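Local coordinates for L-Ala-D/L-Glu Epimerase (Escherichia coli, PDB 1JPD), which belongs to the enolase superfamily, pairing an N-terminal capping domain with a TIM-barrel-like domain, at residues A[8-14]-A[30-36]. Coordinates in Å, arbitrary orientation, origin at the centre of the assembly. Residue numbers count along the deposited sequence, not the author numbering.
Sequences KVFEEAW and ARVVVVE
Regular antiparallel pairing alternates hydrogen-bonded and non-hydrogen-bonded pairs, and strands 8-14 and 30-36 follow this rule without a bulge: both are extended, and their axes approach to 4.7 Å with N-to-C directions 159° apart. K8, F10, E12 and W14 form hydrogen-bonded pairs with E36, V34, V32 and A30, each N and O bonding its partner at 2.8-3.0 Å N-to-O. V9, E11 and A13 form the non-hydrogen-bonded pairs with V35, V33 and R31, their side chains on the opposite face. V9 CG2 lies 4.0 Å from V35 CG2. The p rotamer of F10 lays its ring over V34, whose CB makes a CH-pi contact 3.9 Å from the ring centroid. E11 OE2, less surely placed, forms a salt bridge to R31 NH1 (3.3 Å); R31's stronger partner is E29. On the F10 face, W14 NE1 donates to E12 OE1 (2.9 Å), which also salt-bridges R284. Within the three-stranded sheet of the enolase-type N-terminal domain, 8-14 forms an edge and 30-36 the centre, bonded beyond to strand 42-48; helix 58-66 packs against V9 and V35, while helix 283-289 touches W14 and V34.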
ATOM      1  N   LYS A   8      -2.720 -24.543  -4.445  1.00 58.00           N
ATOM      2  CA  LYS A   8      -1.851 -24.800  -3.304  1.00 53.83           C
ATOM      3  C   LYS A   8      -1.871 -23.539  -2.455  1.00 52.84           C
ATOM      4  O   LYS A   8      -1.626 -22.435  -2.955  1.00 52.87           O
ATOM      5  CB  LYS A   8      -0.419 -25.100  -3.754  1.00 55.42           C
ATOM      6  CG  LYS A   8      -0.223 -26.456  -4.416  1.00 56.84           C
ATOM      7  CD  LYS A   8       1.188 -26.578  -4.984  1.00 61.40           C
ATOM      8  CE  LYS A   8       1.360 -27.837  -5.821  1.00 62.65           C
ATOM      9  NZ  LYS A   8       2.651 -27.818  -6.574  1.00 70.80           N
ATOM     10  N   VAL A   9      -2.186 -23.705  -1.176  1.00 45.54           N
ATOM     11  CA  VAL A   9      -2.245 -22.588  -0.257  1.00 43.42           C
ATOM     12  C   VAL A   9      -1.297 -22.849   0.890  1.00 42.81           C
ATOM     13  O   VAL A   9      -1.360 -23.897   1.528  1.00 45.74           O
ATOM     14  CB  VAL A   9      -3.677 -22.407   0.292  1.00 45.93           C
ATOM     15  CG1 VAL A   9      -3.710 -21.312   1.347  1.00 45.43           C
ATOM     16  CG2 VAL A   9      -4.617 -22.052  -0.847  1.00 49.14           C
ATOM     17  N   PHE A  10      -0.396 -21.911   1.143  1.00 43.72           N
ATOM     18  CA  PHE A  10       0.536 -22.078   2.247  1.00 48.29           C
ATOM     19  C   PHE A  10       0.897 -20.760   2.917  1.00 48.00           C
ATOM     20  O   PHE A  10       0.933 -19.697   2.292  1.00 51.30           O
ATOM     21  CB  PHE A  10       1.792 -22.850   1.803  1.00 46.29           C
ATOM     22  CG  PHE A  10       2.472 -22.283   0.592  1.00 47.73           C
ATOM     23  CD1 PHE A  10       3.584 -21.461   0.724  1.00 47.88           C
ATOM     24  CD2 PHE A  10       2.022 -22.596  -0.686  1.00 49.63           C
ATOM     25  CE1 PHE A  10       4.239 -20.963  -0.397  1.00 45.06           C
ATOM     26  CE2 PHE A  10       2.672 -22.098  -1.817  1.00 46.09           C
ATOM     27  CZ  PHE A  10       3.782 -21.283  -1.668  1.00 44.76           C
ATOM     28  N   GLU A  11       1.157 -20.858   4.210  1.00 44.21           N
ATOM     29  CA  GLU A  11       1.463 -19.721   5.050  1.00 44.56           C
ATOM     30  C   GLU A  11       2.964 -19.521   5.244  1.00 42.37           C
ATOM     31  O   GLU A  11       3.702 -20.487   5.387  1.00 43.60           O
ATOM     32  CB  GLU A  11       0.732 -19.952   6.377  1.00 48.61           C
ATOM     33  CG  GLU A  11       1.138 -19.123   7.562  1.00 53.18           C
ATOM     34  CD  GLU A  11       0.308 -19.477   8.779  1.00 56.75           C
ATOM     35  OE1 GLU A  11      -0.003 -20.674   8.950  1.00 53.56           O
ATOM     36  OE2 GLU A  11      -0.030 -18.571   9.569  1.00 59.74           O
ATOM     37  N   GLU A  12       3.405 -18.262   5.240  1.00 37.55           N
ATOM     38  CA  GLU A  12       4.818 -17.932   5.422  1.00 33.64           C
ATOM     39  C   GLU A  12       5.071 -16.755   6.369  1.00 33.67           C
ATOM     40  O   GLU A  12       4.569 -15.654   6.154  1.00 37.61           O
ATOM     41  CB  GLU A  12       5.468 -17.598   4.076  1.00 32.86           C
ATOM     42  CG  GLU A  12       5.517 -18.736   3.085  1.00 35.72           C
ATOM     43  CD  GLU A  12       6.271 -18.371   1.816  1.00 42.69           C
ATOM     44  OE1 GLU A  12       6.385 -17.157   1.505  1.00 37.31           O
ATOM     45  OE2 GLU A  12       6.740 -19.306   1.122  1.00 40.44           O
ATOM     46  N   ALA A  13       5.871 -16.979   7.405  1.00 30.33           N
ATOM     47  CA  ALA A  13       6.202 -15.911   8.341  1.00 31.19           C
ATOM     48  C   ALA A  13       7.649 -15.471   8.123  1.00 34.55           C
ATOM     49  O   ALA A  13       8.579 -16.119   8.604  1.00 37.64           O
ATOM     50  CB  ALA A  13       6.009 -16.385   9.781  1.00 23.15           C
ATOM     51  N   TRP A  14       7.840 -14.369   7.401  1.00 38.22           N
ATOM     52  CA  TRP A  14       9.187 -13.863   7.116  1.00 41.00           C
ATOM     53  C   TRP A  14       9.757 -12.963   8.212  1.00 43.04           C
ATOM     54  O   TRP A  14       9.126 -11.996   8.628  1.00 46.98           O
ATOM     55  CB  TRP A  14       9.198 -13.101   5.788  1.00 38.37           C
ATOM     56  CG  TRP A  14       8.781 -13.921   4.598  1.00 40.51           C
ATOM     57  CD1 TRP A  14       7.513 -14.334   4.281  1.00 38.52           C
ATOM     58  CD2 TRP A  14       9.630 -14.395   3.547  1.00 37.89           C
ATOM     59  NE1 TRP A  14       7.523 -15.026   3.094  1.00 36.58           N
ATOM     60  CE2 TRP A  14       8.808 -15.077   2.621  1.00 35.65           C
ATOM     61  CE3 TRP A  14      11.006 -14.306   3.294  1.00 40.35           C
ATOM     62  CZ2 TRP A  14       9.318 -15.669   1.461  1.00 37.05           C
ATOM     63  CZ3 TRP A  14      11.516 -14.895   2.139  1.00 34.80           C
ATOM     64  CH2 TRP A  14      10.671 -15.567   1.237  1.00 35.50           C
ATOM     65  N   ALA A  30       6.731 -10.709   9.284  1.00 47.98           N
ATOM     66  CA  ALA A  30       5.664 -10.339   8.359  1.00 43.36           C
ATOM     67  C   ALA A  30       4.967 -11.613   7.926  1.00 40.09           C
ATOM     68  O   ALA A  30       5.533 -12.417   7.202  1.00 39.52           O
ATOM     69  CB  ALA A  30       6.241  -9.616   7.138  1.00 41.23           C
ATOM     70  N   ARG A  31       3.733 -11.802   8.364  1.00 41.81           N
ATOM     71  CA  ARG A  31       3.009 -13.008   8.013  1.00 40.26           C
ATOM     72  C   ARG A  31       2.222 -12.886   6.724  1.00 38.99           C
ATOM     73  O   ARG A  31       1.330 -12.054   6.614  1.00 43.40           O
ATOM     74  CB  ARG A  31       2.094 -13.396   9.166  1.00 42.87           C
ATOM     75  CG  ARG A  31       2.884 -13.816  10.391  1.00 47.19           C
ATOM     76  CD  ARG A  31       2.022 -14.411  11.482  1.00 51.18           C
ATOM     77  NE  ARG A  31       2.849 -15.245  12.348  1.00 62.31           N
ATOM     78  CZ  ARG A  31       3.052 -16.548  12.161  1.00 64.44           C
ATOM     79  NH1 ARG A  31       2.476 -17.174  11.142  1.00 59.42           N
ATOM     80  NH2 ARG A  31       3.851 -17.222  12.982  1.00 65.44           N
ATOM     81  N   VAL A  32       2.556 -13.730   5.750  1.00 33.40           N
ATOM     82  CA  VAL A  32       1.877 -13.706   4.461  1.00 32.38           C
ATOM     83  C   VAL A  32       1.301 -15.061   4.072  1.00 34.32           C
ATOM     84  O   VAL A  32       1.779 -16.103   4.504  1.00 36.19           O
ATOM     85  CB  VAL A  32       2.828 -13.258   3.326  1.00 32.58           C
ATOM     86  CG1 VAL A  32       3.484 -11.935   3.688  1.00 28.48           C
ATOM     87  CG2 VAL A  32       3.875 -14.329   3.065  1.00 29.28           C
ATOM     88  N   VAL A  33       0.266 -15.032   3.247  1.00 31.50           N
ATOM     89  CA  VAL A  33      -0.352 -16.252   2.770  1.00 34.33           C
ATOM     90  C   VAL A  33      -0.144 -16.307   1.259  1.00 36.79           C
ATOM     91  O   VAL A  33      -0.449 -15.349   0.539  1.00 40.60           O
ATOM     92  CB  VAL A  33      -1.860 -16.283   3.083  1.00 31.74           C
ATOM     93  CG1 VAL A  33      -2.497 -17.468   2.392  1.00 30.89           C
ATOM     94  CG2 VAL A  33      -2.079 -16.375   4.586  1.00 31.20           C
ATOM     95  N   VAL A  34       0.383 -17.428   0.780  1.00 36.37           N
ATOM     96  CA  VAL A  34       0.638 -17.581  -0.642  1.00 37.80           C
ATOM     97  C   VAL A  34      -0.330 -18.553  -1.301  1.00 37.82           C
ATOM     98  O   VAL A  34      -0.721 -19.560  -0.704  1.00 39.79           O
ATOM     99  CB  VAL A  34       2.071 -18.096  -0.906  1.00 37.47           C
ATOM    100  CG1 VAL A  34       2.347 -18.092  -2.400  1.00 38.85           C
ATOM    101  CG2 VAL A  34       3.086 -17.250  -0.168  1.00 34.35           C
ATOM    102  N   VAL A  35      -0.712 -18.240  -2.533  1.00 35.28           N
ATOM    103  CA  VAL A  35      -1.598 -19.099  -3.299  1.00 41.96           C
ATOM    104  C   VAL A  35      -0.995 -19.357  -4.667  1.00 45.16           C
ATOM    105  O   VAL A  35      -0.766 -18.431  -5.450  1.00 45.55           O
ATOM    106  CB  VAL A  35      -2.984 -18.477  -3.498  1.00 43.07           C
ATOM    107  CG1 VAL A  35      -3.772 -19.296  -4.529  1.00 40.78           C
ATOM    108  CG2 VAL A  35      -3.724 -18.437  -2.167  1.00 43.39           C
ATOM    109  N   GLU A  36      -0.742 -20.625  -4.954  1.00 49.37           N
ATOM    110  CA  GLU A  36      -0.170 -21.016  -6.229  1.00 51.24           C
ATOM    111  C   GLU A  36      -1.222 -21.739  -7.067  1.00 49.57           C
ATOM    112  O   GLU A  36      -1.794 -22.735  -6.630  1.00 47.78           O
ATOM    113  CB  GLU A  36       1.039 -21.913  -5.982  1.00 54.17           C
ATOM    114  CG  GLU A  36       1.695 -22.456  -7.230  1.00 64.54           C
ATOM    115  CD  GLU A  36       3.073 -23.031  -6.952  1.00 69.45           C
ATOM    116  OE1 GLU A  36       3.474 -23.970  -7.669  1.00 74.71           O
ATOM    117  OE2 GLU A  36       3.760 -22.536  -6.026  1.00 70.64           O
TER